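Local structure of adherence and virulence protein A (Streptococcus pneumoniae, 6PON) at the interface of chains A and B. The protein binds fibronectin and serves the pneumococcus as an adherence and virulence factor, its N-terminal portion belonging to the NFACT family. Numbering follows the deposited sequence. Chains: chain A/B, Adherence and virulence protein A.

Contact 1: the interface of chains A and B. Residues chain A 254-256, 259; chain B 3, 7, 11, 14, 60-61.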
ATOM      1  N   ASN A 254     -20.309 -13.552 -18.552  1.00 37.16           N
ATOM      2  CA  ASN A 254     -20.459 -14.092 -17.210  1.00 33.50           C
ATOM      3  C   ASN A 254     -19.456 -15.226 -17.073  1.00 30.19           C
ATOM      4  O   ASN A 254     -18.816 -15.632 -18.044  1.00 29.26           O
ATOM      5  CB  ASN A 254     -21.895 -14.547 -16.924  1.00 29.47           C
ATOM      6  CG  ASN A 254     -22.378 -15.622 -17.888  1.00 33.69           C
ATOM      7  OD1 ASN A 254     -21.707 -16.647 -18.097  1.00 32.27           O
ATOM      8  ND2 ASN A 254     -23.557 -15.397 -18.476  1.00 26.48           N
ATOM      9  N   LEU A 255     -19.315 -15.727 -15.848  1.00 31.26           N
ATOM     10  CA  LEU A 255     -18.300 -16.738 -15.580  1.00 31.34           C
ATOM     11  C   LEU A 255     -18.627 -18.081 -16.220  1.00 30.23           C
ATOM     12  O   LEU A 255     -17.713 -18.877 -16.482  1.00 29.60           O
ATOM     13  CB  LEU A 255     -18.126 -16.882 -14.074  1.00 31.16           C
ATOM     14  CG  LEU A 255     -17.721 -15.549 -13.438  1.00 29.93           C
ATOM     15  CD1 LEU A 255     -18.085 -15.516 -11.971  1.00 30.33           C
ATOM     16  CD2 LEU A 255     -16.233 -15.291 -13.612  1.00 27.10           C
ATOM     17  N   SER A 256     -19.897 -18.350 -16.498  1.00 30.19           N
ATOM     18  CA  SER A 256     -20.235 -19.642 -17.088  1.00 34.84           C
ATOM     19  C   SER A 256     -19.863 -19.685 -18.563  1.00 27.54           C
ATOM     20  O   SER A 256     -19.351 -20.701 -19.057  1.00 28.06           O
ATOM     21  CB  SER A 256     -21.721 -19.942 -16.879  1.00 31.73           C
ATOM     22  OG  SER A 256     -21.985 -20.165 -15.496  1.00 27.95           O
ATOM     23  N   LEU A 259     -16.169 -20.358 -18.661  1.00 27.12           N
ATOM     24  CA  LEU A 259     -15.751 -21.738 -18.423  1.00 25.17           C
ATOM     25  C   LEU A 259     -16.151 -22.653 -19.572  1.00 31.48           C
ATOM     26  O   LEU A 259     -15.426 -23.604 -19.887  1.00 31.16           O
ATOM     27  CB  LEU A 259     -16.336 -22.244 -17.108  1.00 24.68           C
ATOM     28  CG  LEU A 259     -15.671 -21.650 -15.869  1.00 28.35           C
ATOM     29  CD1 LEU A 259     -16.458 -21.961 -14.606  1.00 25.57           C
ATOM     30  CD2 LEU A 259     -14.266 -22.179 -15.762  1.00 23.78           C
TER
ATOM     31  N   PHE B   3      -9.981 -22.443 -10.664  1.00 24.73           N
ATOM     32  CA  PHE B   3     -11.220 -22.716  -9.928  1.00 21.45           C
ATOM     33  C   PHE B   3     -10.906 -22.909  -8.448  1.00 22.53           C
ATOM     34  O   PHE B   3     -11.008 -24.001  -7.889  1.00 20.78           O
ATOM     35  CB  PHE B   3     -11.962 -23.917 -10.494  1.00 20.49           C
ATOM     36  CG  PHE B   3     -13.443 -23.834 -10.282  1.00 19.71           C
ATOM     37  CD1 PHE B   3     -14.007 -24.180  -9.057  1.00 21.27           C
ATOM     38  CD2 PHE B   3     -14.264 -23.347 -11.276  1.00 18.64           C
ATOM     39  CE1 PHE B   3     -15.383 -24.076  -8.843  1.00 25.91           C
ATOM     40  CE2 PHE B   3     -15.641 -23.235 -11.083  1.00 21.86           C
ATOM     41  CZ  PHE B   3     -16.208 -23.610  -9.861  1.00 22.52           C
ATOM     42  N   PHE B   7     -12.423 -17.680  -7.076  1.00 20.39           N
ATOM     43  CA  PHE B   7     -13.275 -17.799  -8.256  1.00 21.12           C
ATOM     44  C   PHE B   7     -14.687 -18.216  -7.870  1.00 21.96           C
ATOM     45  O   PHE B   7     -15.679 -17.657  -8.360  1.00 21.73           O
ATOM     46  CB  PHE B   7     -12.683 -18.811  -9.232  1.00 20.13           C
ATOM     47  CG  PHE B   7     -13.374 -18.844 -10.569  1.00 24.95           C
ATOM     48  CD1 PHE B   7     -14.430 -19.722 -10.801  1.00 23.87           C
ATOM     49  CD2 PHE B   7     -12.963 -18.008 -11.599  1.00 21.92           C
ATOM     50  CE1 PHE B   7     -15.072 -19.754 -12.028  1.00 21.99           C
ATOM     51  CE2 PHE B   7     -13.595 -18.035 -12.830  1.00 27.62           C
ATOM     52  CZ  PHE B   7     -14.663 -18.913 -13.046  1.00 21.99           C
ATOM     53  N   ILE B  11     -18.663 -16.923  -8.851  1.00 26.04           N
ATOM     54  CA  ILE B  11     -19.687 -17.608  -9.635  1.00 29.20           C
ATOM     55  C   ILE B  11     -20.886 -17.996  -8.775  1.00 25.86           C
ATOM     56  O   ILE B  11     -22.013 -18.089  -9.282  1.00 25.80           O
ATOM     57  CB  ILE B  11     -19.110 -18.832 -10.372  1.00 29.82           C
ATOM     58  CG1 ILE B  11     -20.113 -19.291 -11.452  1.00 29.05           C
ATOM     59  CG2 ILE B  11     -18.796 -19.954  -9.385  1.00 25.87           C
ATOM     60  CD1 ILE B  11     -19.519 -20.162 -12.564  1.00 24.43           C
ATOM     61  N   GLU B  14     -23.549 -15.464  -9.074  1.00 23.38           N
ATOM     62  CA  GLU B  14     -24.320 -15.625 -10.310  1.00 27.24           C
ATOM     63  C   GLU B  14     -25.309 -16.781 -10.199  1.00 28.53           C
ATOM     64  O   GLU B  14     -26.455 -16.683 -10.657  1.00 27.88           O
ATOM     65  CB  GLU B  14     -23.399 -15.883 -11.514  1.00 24.56           C
ATOM     66  CG  GLU B  14     -22.380 -14.803 -11.872  1.00 34.56           C
ATOM     67  CD  GLU B  14     -21.533 -15.187 -13.100  1.00 43.69           C
ATOM     68  OE1 GLU B  14     -21.629 -16.356 -13.568  1.00 41.28           O
ATOM     69  OE2 GLU B  14     -20.785 -14.315 -13.602  1.00 42.40           O
ATOM     70  N   GLN B  60     -21.041 -24.829 -12.412  1.00 19.12           N
ATOM     71  CA  GLN B  60     -21.061 -23.929 -13.550  1.00 22.94           C
ATOM     72  C   GLN B  60     -22.425 -24.008 -14.220  1.00 23.20           C
ATOM     73  O   GLN B  60     -22.963 -25.104 -14.378  1.00 21.79           O
ATOM     74  CB  GLN B  60     -19.946 -24.359 -14.523  1.00 20.84           C
ATOM     75  CG  GLN B  60     -19.877 -23.599 -15.764  1.00 22.99           C
ATOM     76  CD  GLN B  60     -19.307 -24.392 -16.923  1.00 26.68           C
ATOM     77  OE1 GLN B  60     -18.444 -25.249 -16.750  1.00 27.46           O
ATOM     78  NE2 GLN B  60     -19.770 -24.077 -18.126  1.00 25.67           N
ATOM     79  N   LEU B  61     -22.975 -22.863 -14.630  1.00 20.75           N
ATOM     80  CA  LEU B  61     -24.019 -22.915 -15.645  1.00 23.29           C
ATOM     81  C   LEU B  61     -23.369 -23.187 -16.992  1.00 25.46           C
ATOM     82  O   LEU B  61     -22.220 -22.814 -17.223  1.00 24.87           O
ATOM     83  CB  LEU B  61     -24.812 -21.615 -15.709  1.00 27.14           C
ATOM     84  CG  LEU B  61     -25.700 -21.282 -14.520  1.00 26.92           C
ATOM     85  CD1 LEU B  61     -26.276 -19.902 -14.727  1.00 26.77           C
ATOM     86  CD2 LEU B  61     -26.791 -22.333 -14.385  1.00 23.87           C
TER
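The start of helix 255-262 in chain A is capped by a carboxylate from helix 5-19 of chain B, where A:Leu255 and B:Glu14 meet in one part of the two-fold interface between the copies. The extended chain of B:Glu14 crosses the A:Leu255 side chain at about a right angle and brings OE2 to the backbone N of A:Leu255 at 3.0 Å, in a nearly straight bond (164° at H) received by the syn lone pair. OE1 adds a weak bond to the same N-H. This illustrates helix capping across an interface, the carboxylate probably favoured by the helix dipole. One helical turn carries the apolar half. A:Leu255 sends CD1 to within 3.5 Å of B:Ile11 CA, while its CD2 passes the CE2 corner of B:Phe7. A:Leu259 meets B:Phe7 tip to tip, with CD1 3.7 Å from CE1, and the same methyl lies in the plane of the B:Phe3 ring, at its edge, 3.8 Å from CE2. Facing strand 58-61 of chain B, A:Ser256 holds OG beside its own backbone N (chi1 -68°), where B:Leu61 N makes a weak hydrogen bond to it. OG may also donate a hydrogen bond to B:Leu61 O, 3.2 Å away, which also accepts B:Gln60 NE2 at 2.9 Å.

Contact 2: the interface of chains A and B. Residues chain A 6, 173, 185, 199, 202, 206, 210; chain B 222, 225-226.
B:Phe226, just past the end of helix 204-225, pushes its ring between A:Pro173 and A:Phe6 in an apolar pocket of chain A. From CB the chain turns so that CG stands anti to the carbonyl carbon (chi1 -69°), and the ring beyond is gripped from several directions. A:Phe6 turns its CD1-CE1 edge toward the CD1-CE1 rim of B:Phe226, planes 87° apart, with A:Phe6 CD1 3.7 Å from B:Phe226 CE1. CE1 also has A:Leu202 CD2 in the ring plane at its edge, 3.9 Å away, the two side chains meeting tip to tip. CZ lies under A:Pro173, whose CB rests over one face in a CH-pi contact, 3.5 Å from CZ. CE2 is met by the methyl CD2 of A:Leu210. B:Phe225 CD2 sits over the centre of the opposite face, so proline and phenylalanine clamp the ring between them. B:Phe225 in turn sends CE2 to A:Phe6 CZ at 3.5 Å. One helical turn back, B:Phe222 reaches tip to tip toward A:Phe199. No polar pair bridges the chains in this aromatic cluster, which probably helps hold them together by packing: B:Phe222 CZ lies over one face of the A:Phe199 ring, toward its rim, 3.6 Å from A:Phe199 CZ.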
ATOM      1  N   PHE A   6      13.382  15.119   5.112  1.00 13.08           N
ATOM      2  CA  PHE A   6      12.065  15.067   4.492  1.00 12.17           C
ATOM      3  C   PHE A   6      11.352  16.408   4.595  1.00 14.82           C
ATOM      4  O   PHE A   6      10.847  16.935   3.598  1.00 16.21           O
ATOM      5  CB  PHE A   6      11.232  13.970   5.155  1.00 15.02           C
ATOM      6  CG  PHE A   6       9.864  13.807   4.568  1.00 13.85           C
ATOM      7  CD1 PHE A   6       9.700  13.362   3.259  1.00 14.27           C
ATOM      8  CD2 PHE A   6       8.734  14.085   5.315  1.00 15.15           C
ATOM      9  CE1 PHE A   6       8.444  13.209   2.711  1.00 12.85           C
ATOM     10  CE2 PHE A   6       7.455  13.911   4.758  1.00 14.98           C
ATOM     11  CZ  PHE A   6       7.324  13.477   3.449  1.00 11.36           C
ATOM     12  N   PRO A 173      15.658   9.102  -0.759  1.00 18.09           N
ATOM     13  CA  PRO A 173      14.356   8.534  -1.146  1.00 14.76           C
ATOM     14  C   PRO A 173      13.663   9.299  -2.251  1.00 15.85           C
ATOM     15  O   PRO A 173      12.836   8.718  -2.964  1.00 17.47           O
ATOM     16  CB  PRO A 173      13.547   8.608   0.157  1.00 15.17           C
ATOM     17  CG  PRO A 173      14.133   9.778   0.888  1.00 14.06           C
ATOM     18  CD  PRO A 173      15.615   9.763   0.559  1.00 15.39           C
ATOM     19  N   LEU A 185      12.278  -2.446  -1.792  1.00 21.06           N
ATOM     20  CA  LEU A 185      10.927  -2.649  -1.274  1.00 22.62           C
ATOM     21  C   LEU A 185      10.496  -4.118  -1.311  1.00 25.87           C
ATOM     22  O   LEU A 185       9.729  -4.560  -0.446  1.00 24.05           O
ATOM     23  CB  LEU A 185       9.930  -1.787  -2.052  1.00 15.53           C
ATOM     24  CG  LEU A 185      10.029  -0.272  -1.930  1.00 23.07           C
ATOM     25  CD1 LEU A 185       8.910   0.400  -2.676  1.00 19.40           C
ATOM     26  CD2 LEU A 185       9.971   0.157  -0.498  1.00 19.68           C
ATOM     27  N   PHE A 199      17.361   4.830   4.068  1.00 15.60           N
ATOM     28  CA  PHE A 199      17.098   6.065   3.352  1.00 19.43           C
ATOM     29  C   PHE A 199      17.607   7.255   4.143  1.00 18.98           C
ATOM     30  O   PHE A 199      17.538   7.278   5.377  1.00 19.08           O
ATOM     31  CB  PHE A 199      15.619   6.218   3.044  1.00 18.06           C
ATOM     32  CG  PHE A 199      15.096   5.172   2.102  1.00 15.66           C
ATOM     33  CD1 PHE A 199      15.432   5.207   0.759  1.00 17.19           C
ATOM     34  CD2 PHE A 199      14.277   4.154   2.559  1.00 15.45           C
ATOM     35  CE1 PHE A 199      14.962   4.238  -0.115  1.00 14.05           C
ATOM     36  CE2 PHE A 199      13.788   3.184   1.686  1.00 15.77           C
ATOM     37  CZ  PHE A 199      14.136   3.231   0.346  1.00 12.83           C
ATOM     38  N   LEU A 202      15.404  10.799   7.042  1.00 17.47           N
ATOM     39  CA  LEU A 202      14.088  10.519   7.589  1.00 18.33           C
ATOM     40  C   LEU A 202      14.176  10.552   9.109  1.00 15.30           C
ATOM     41  O   LEU A 202      14.930   9.774   9.702  1.00 14.48           O
ATOM     42  CB  LEU A 202      13.582   9.154   7.117  1.00 16.74           C
ATOM     43  CG  LEU A 202      13.437   8.997   5.605  1.00 17.97           C
ATOM     44  CD1 LEU A 202      12.824   7.631   5.298  1.00 15.23           C
ATOM     45  CD2 LEU A 202      12.613  10.128   4.983  1.00 12.76           C
ATOM     46  N   THR A 206       8.845  10.761  10.773  1.00 15.92           N
ATOM     47  CA  THR A 206       8.643  10.557   9.347  1.00 15.88           C
ATOM     48  C   THR A 206       8.697   9.078   9.018  1.00 15.26           C
ATOM     49  O   THR A 206       7.819   8.547   8.327  1.00 13.35           O
ATOM     50  CB  THR A 206       9.701  11.317   8.549  1.00 17.73           C
ATOM     51  OG1 THR A 206       9.627  12.721   8.847  1.00 16.73           O
ATOM     52  CG2 THR A 206       9.495  11.095   7.052  1.00 14.28           C
ATOM     53  N   LEU A 210       5.925   6.692   7.361  1.00 17.17           N
ATOM     54  CA  LEU A 210       6.104   5.983   6.098  1.00 17.98           C
ATOM     55  C   LEU A 210       5.808   4.493   6.253  1.00 19.12           C
ATOM     56  O   LEU A 210       5.169   3.884   5.382  1.00 19.58           O
ATOM     57  CB  LEU A 210       7.519   6.199   5.563  1.00 15.22           C
ATOM     58  CG  LEU A 210       7.886   5.424   4.291  1.00 15.59           C
ATOM     59  CD1 LEU A 210       6.848   5.600   3.206  1.00 10.61           C
ATOM     60  CD2 LEU A 210       9.278   5.807   3.769  1.00 11.39           C
TER
ATOM     61  N   PHE B 222       5.072   4.488  -1.845  1.00 19.17           N
ATOM     62  CA  PHE B 222       6.366   5.084  -1.539  1.00 16.39           C
ATOM     63  C   PHE B 222       6.598   6.317  -2.400  1.00 19.96           C
ATOM     64  O   PHE B 222       6.974   7.382  -1.892  1.00 19.45           O
ATOM     65  CB  PHE B 222       7.481   4.049  -1.744  1.00 15.93           C
ATOM     66  CG  PHE B 222       8.864   4.529  -1.309  1.00 19.46           C
ATOM     67  CD1 PHE B 222       9.588   5.432  -2.083  1.00 19.46           C
ATOM     68  CD2 PHE B 222       9.441   4.063  -0.133  1.00 19.88           C
ATOM     69  CE1 PHE B 222      10.842   5.857  -1.691  1.00 19.09           C
ATOM     70  CE2 PHE B 222      10.694   4.480   0.260  1.00 15.94           C
ATOM     71  CZ  PHE B 222      11.394   5.374  -0.508  1.00 18.34           C
ATOM     72  N   PHE B 225       4.303   9.271  -1.343  1.00 19.54           N
ATOM     73  CA  PHE B 225       4.677   9.887  -0.081  1.00 20.58           C
ATOM     74  C   PHE B 225       5.778  10.916  -0.281  1.00 17.58           C
ATOM     75  O   PHE B 225       5.785  11.952   0.391  1.00 18.05           O
ATOM     76  CB  PHE B 225       5.100   8.793   0.912  1.00 18.42           C
ATOM     77  CG  PHE B 225       5.422   9.300   2.278  1.00 15.74           C
ATOM     78  CD1 PHE B 225       4.417   9.529   3.197  1.00 18.36           C
ATOM     79  CD2 PHE B 225       6.727   9.542   2.654  1.00 14.11           C
ATOM     80  CE1 PHE B 225       4.712  10.002   4.478  1.00 18.08           C
ATOM     81  CE2 PHE B 225       7.022  10.006   3.920  1.00 16.72           C
ATOM     82  CZ  PHE B 225       6.013  10.232   4.838  1.00 13.83           C
ATOM     83  N   PHE B 226       6.687  10.665  -1.221  1.00 21.07           N
ATOM     84  CA  PHE B 226       7.809  11.552  -1.511  1.00 20.29           C
ATOM     85  C   PHE B 226       7.554  12.463  -2.697  1.00 23.62           C
ATOM     86  O   PHE B 226       8.484  13.135  -3.163  1.00 25.38           O
ATOM     87  CB  PHE B 226       9.078  10.743  -1.763  1.00 15.24           C
ATOM     88  CG  PHE B 226       9.597  10.082  -0.534  1.00 18.63           C
ATOM     89  CD1 PHE B 226      10.289  10.818   0.420  1.00 14.74           C
ATOM     90  CD2 PHE B 226       9.346   8.752  -0.296  1.00 16.24           C
ATOM     91  CE1 PHE B 226      10.741  10.239   1.553  1.00 12.17           C
ATOM     92  CE2 PHE B 226       9.806   8.152   0.843  1.00 15.13           C
ATOM     93  CZ  PHE B 226      10.501   8.894   1.780  1.00 14.85           C
TER

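Contact 3: the interface of chains A and B. Residues chain A 2-3, 7, 11, 58, 60; chain B 239-240, 255, 258-259, 263.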
ATOM      1  N   SER A   2      11.477  15.492  12.805  1.00 14.28           N
ATOM      2  CA  SER A   2      10.638  16.677  12.687  1.00 14.12           C
ATOM      3  C   SER A   2      11.280  17.672  11.696  1.00 15.40           C
ATOM      4  O   SER A   2      10.888  17.749  10.538  1.00 14.37           O
ATOM      5  N   PHE A   3      12.274  18.455  12.110  1.00 15.68           N
ATOM      6  CA  PHE A   3      13.068  19.154  11.102  1.00 18.08           C
ATOM      7  C   PHE A   3      14.105  18.183  10.521  1.00 19.39           C
ATOM      8  O   PHE A   3      15.315  18.336  10.685  1.00 17.43           O
ATOM      9  CB  PHE A   3      13.733  20.413  11.647  1.00 16.24           C
ATOM     10  CG  PHE A   3      14.059  21.400  10.563  1.00 13.98           C
ATOM     11  CD1 PHE A   3      15.234  21.300   9.845  1.00 15.82           C
ATOM     12  CD2 PHE A   3      13.134  22.375  10.192  1.00 11.24           C
ATOM     13  CE1 PHE A   3      15.514  22.205   8.793  1.00 14.72           C
ATOM     14  CE2 PHE A   3      13.395  23.262   9.146  1.00 12.30           C
ATOM     15  CZ  PHE A   3      14.593  23.183   8.449  1.00 12.94           C
ATOM     16  N   PHE A   7      11.302  16.975   5.803  1.00 14.50           N
ATOM     17  CA  PHE A   7      10.668  18.275   6.001  1.00 13.69           C
ATOM     18  C   PHE A   7      11.418  19.367   5.243  1.00 14.16           C
ATOM     19  O   PHE A   7      10.817  20.210   4.562  1.00 13.42           O
ATOM     20  CB  PHE A   7      10.627  18.568   7.505  1.00 12.80           C
ATOM     21  CG  PHE A   7       9.926  19.846   7.872  1.00 15.60           C
ATOM     22  CD1 PHE A   7       8.569  19.846   8.176  1.00 12.83           C
ATOM     23  CD2 PHE A   7      10.634  21.056   7.950  1.00 16.17           C
ATOM     24  CE1 PHE A   7       7.925  21.017   8.520  1.00 12.10           C
ATOM     25  CE2 PHE A   7       9.982  22.247   8.297  1.00 13.18           C
ATOM     26  CZ  PHE A   7       8.629  22.224   8.574  1.00 13.84           C
ATOM     27  N   ILE A  11      10.450  22.540   2.698  1.00 15.41           N
ATOM     28  CA  ILE A  11      10.897  23.912   2.969  1.00 15.94           C
ATOM     29  C   ILE A  11      11.598  24.501   1.750  1.00 16.09           C
ATOM     30  O   ILE A  11      11.310  25.627   1.324  1.00 11.85           O
ATOM     31  CB  ILE A  11      11.831  23.931   4.199  1.00 11.74           C
ATOM     32  CG1 ILE A  11      11.036  23.885   5.490  1.00 12.84           C
ATOM     33  CG2 ILE A  11      12.716  25.134   4.187  1.00 14.07           C
ATOM     34  CD1 ILE A  11      10.461  25.241   5.888  1.00 15.04           C
ATOM     35  N   ARG A  58      17.360  25.437  12.220  1.00 18.16           N
ATOM     36  CA  ARG A  58      16.374  25.324  11.156  1.00 15.58           C
ATOM     37  C   ARG A  58      16.646  26.436  10.157  1.00 17.77           C
ATOM     38  O   ARG A  58      17.477  27.323  10.396  1.00 13.19           O
ATOM     39  CB  ARG A  58      14.952  25.441  11.697  1.00 14.59           C
ATOM     40  CG  ARG A  58      14.642  26.821  12.317  1.00 13.37           C
ATOM     41  CD  ARG A  58      13.377  26.753  13.161  1.00 13.49           C
ATOM     42  NE  ARG A  58      12.935  28.029  13.737  1.00 16.83           N
ATOM     43  CZ  ARG A  58      13.466  28.603  14.820  1.00 13.22           C
ATOM     44  NH1 ARG A  58      14.491  28.045  15.437  1.00 12.98           N
ATOM     45  NH2 ARG A  58      12.982  29.744  15.290  1.00 12.27           N
ATOM     46  N   GLN A  60      13.893  28.856   7.552  1.00 10.96           N
ATOM     47  CA  GLN A  60      12.475  29.088   7.320  1.00 13.25           C
ATOM     48  C   GLN A  60      12.263  30.553   6.956  1.00 18.26           C
ATOM     49  O   GLN A  60      13.030  31.424   7.370  1.00 19.85           O
ATOM     50  CB  GLN A  60      11.638  28.722   8.558  1.00 11.74           C
ATOM     51  CG  GLN A  60      11.970  29.552   9.801  1.00 14.70           C
ATOM     52  CD  GLN A  60      10.797  29.654  10.807  1.00 19.91           C
ATOM     53  OE1 GLN A  60      10.902  29.218  11.954  1.00 15.34           O
ATOM     54  NE2 GLN A  60       9.685  30.250  10.370  1.00 21.29           N
TER
ATOM     55  N   PHE B 239       6.044  18.474  14.292  1.00 21.58           N
ATOM     56  CA  PHE B 239       5.403  19.072  13.135  1.00 21.71           C
ATOM     57  C   PHE B 239       5.826  18.296  11.906  1.00 20.01           C
ATOM     58  O   PHE B 239       6.862  17.631  11.895  1.00 17.38           O
ATOM     59  CB  PHE B 239       5.781  20.546  12.996  1.00 20.37           C
ATOM     60  CG  PHE B 239       7.257  20.779  13.050  1.00 19.06           C
ATOM     61  CD1 PHE B 239       8.043  20.595  11.920  1.00 19.53           C
ATOM     62  CD2 PHE B 239       7.864  21.167  14.228  1.00 18.09           C
ATOM     63  CE1 PHE B 239       9.406  20.797  11.966  1.00 17.61           C
ATOM     64  CE2 PHE B 239       9.233  21.363  14.283  1.00 21.91           C
ATOM     65  CZ  PHE B 239      10.002  21.172  13.153  1.00 20.04           C
ATOM     66  N   SER B 240       5.035  18.418  10.859  1.00 17.29           N
ATOM     67  CA  SER B 240       5.251  17.618   9.673  1.00 16.39           C
ATOM     68  C   SER B 240       4.913  18.466   8.463  1.00 16.82           C
ATOM     69  O   SER B 240       4.179  19.454   8.578  1.00 17.25           O
ATOM     70  CB  SER B 240       4.403  16.334   9.712  1.00 20.51           C
ATOM     71  OG  SER B 240       3.010  16.584   9.844  1.00 18.80           O
ATOM     72  N   LEU B 255       4.801  26.527   5.536  1.00 20.18           N
ATOM     73  CA  LEU B 255       5.686  26.017   6.564  1.00 20.90           C
ATOM     74  C   LEU B 255       6.199  27.127   7.469  1.00 19.15           C
ATOM     75  O   LEU B 255       6.549  26.855   8.621  1.00 21.86           O
ATOM     76  CB  LEU B 255       6.837  25.258   5.902  1.00 18.35           C
ATOM     77  CG  LEU B 255       6.344  24.176   4.934  1.00 22.53           C
ATOM     78  CD1 LEU B 255       7.355  23.868   3.827  1.00 21.74           C
ATOM     79  CD2 LEU B 255       5.980  22.922   5.695  1.00 20.57           C
ATOM     80  N   LEU B 258       3.589  27.535  10.183  1.00 19.73           N
ATOM     81  CA  LEU B 258       3.675  26.365  11.057  1.00 19.40           C
ATOM     82  C   LEU B 258       4.842  26.502  12.039  1.00 19.26           C
ATOM     83  O   LEU B 258       4.681  26.320  13.255  1.00 15.72           O
ATOM     84  CB  LEU B 258       3.804  25.090  10.207  1.00 15.74           C
ATOM     85  CG  LEU B 258       4.266  23.812  10.918  1.00 18.48           C
ATOM     86  CD1 LEU B 258       3.245  23.391  11.945  1.00 21.09           C
ATOM     87  CD2 LEU B 258       4.510  22.653   9.939  1.00 19.84           C
ATOM     88  N   LEU B 259       6.020  26.869  11.531  1.00 16.79           N
ATOM     89  CA  LEU B 259       7.211  26.936  12.374  1.00 15.30           C
ATOM     90  C   LEU B 259       7.210  28.169  13.286  1.00 14.91           C
ATOM     91  O   LEU B 259       7.584  28.064  14.456  1.00 12.96           O
ATOM     92  CB  LEU B 259       8.451  26.895  11.485  1.00 14.04           C
ATOM     93  CG  LEU B 259       8.647  25.545  10.803  1.00 13.99           C
ATOM     94  CD1 LEU B 259       9.889  25.555   9.952  1.00 14.62           C
ATOM     95  CD2 LEU B 259       8.728  24.431  11.852  1.00 17.58           C
ATOM     96  N   TYR B 263       7.567  27.479  17.294  1.00 19.20           N
ATOM     97  CA  TYR B 263       8.740  27.946  18.029  1.00 19.88           C
ATOM     98  C   TYR B 263       8.487  29.215  18.819  1.00 20.74           C
ATOM     99  O   TYR B 263       9.406  29.686  19.500  1.00 20.72           O
ATOM    100  CB  TYR B 263       9.925  28.170  17.068  1.00 15.80           C
ATOM    101  CG  TYR B 263      10.572  26.875  16.644  1.00 17.11           C
ATOM    102  CD1 TYR B 263      11.297  26.111  17.548  1.00 16.96           C
ATOM    103  CD2 TYR B 263      10.444  26.406  15.359  1.00 14.50           C
ATOM    104  CE1 TYR B 263      11.882  24.929  17.173  1.00 18.66           C
ATOM    105  CE2 TYR B 263      10.998  25.210  14.986  1.00 20.05           C
ATOM    106  CZ  TYR B 263      11.728  24.475  15.892  1.00 19.35           C
ATOM    107  OH  TYR B 263      12.288  23.273  15.504  1.00 24.38           O
TER
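Two torsions set up the ring pair of A:Phe7 and B:Phe239: CG of A:Phe7 is anti to its backbone N (chi1 -177°), pointing the ring toward chain B, whereas CG of B:Phe239 sits between backbone N and carbonyl carbon (chi1 51°), swinging its ring over to meet it. The side chains cross at about a right angle, and the rings pack edge-to-face with CE1 of B:Phe239 above the centre of the A:Phe7 face. CE1 of A:Phe7 comes to 3.4 Å from CD1 of B:Phe239. The B:Phe239 ring is backed on one face by B:Leu259 CD2 from its own chain, while CD1 of the same leucine meets A:Phe7 CE2 tip to tip at 3.7 Å. Farther along, A:Ile11 CD1 packs on B:Leu255 CB at 3.6 Å. At the other margin A:Arg58, extended from CG to NE, slides antiparallel past B:Tyr263 and lays its guanidinium on the ring, the planes 22° apart; CD of A:Arg58 lies 3.4 Å from CE2 of B:Tyr263. A:Gln60 helps set the guanidinium's rotation: NE of A:Arg58 donates to A:Gln60 OE1 at 3.0 Å, in the guanidinium plane and onto a lone pair of the amide oxygen. That amide also lies against B:Leu259 CB. The site docks helix 255-263 and strand 239-240 of one copy onto the N-terminal helix and strand 58-61 of the other, probably helping to hold the chains as a pair.

Contact 1 and contact 3 are overlapping parts of two-fold-related regions, their centres about 56 Å apart: helix 5-19 and strand 58-61 of one chain receive the C-terminal helix of the other, with the chains exchanged and some side chains, such as those of residues 11 and 60, turned differently. Contact 2 lies about 17 Å from contact 3 and 43 Å from contact 1, and joins contact 3 through helix 5-19 of chain A, which supplies residues to both. The long helix starting at residue 204 enters contact 2 from both chains. Such reciprocal exchange suggests an intertwined dimer, although the structure alone does not show that it forms in the cell.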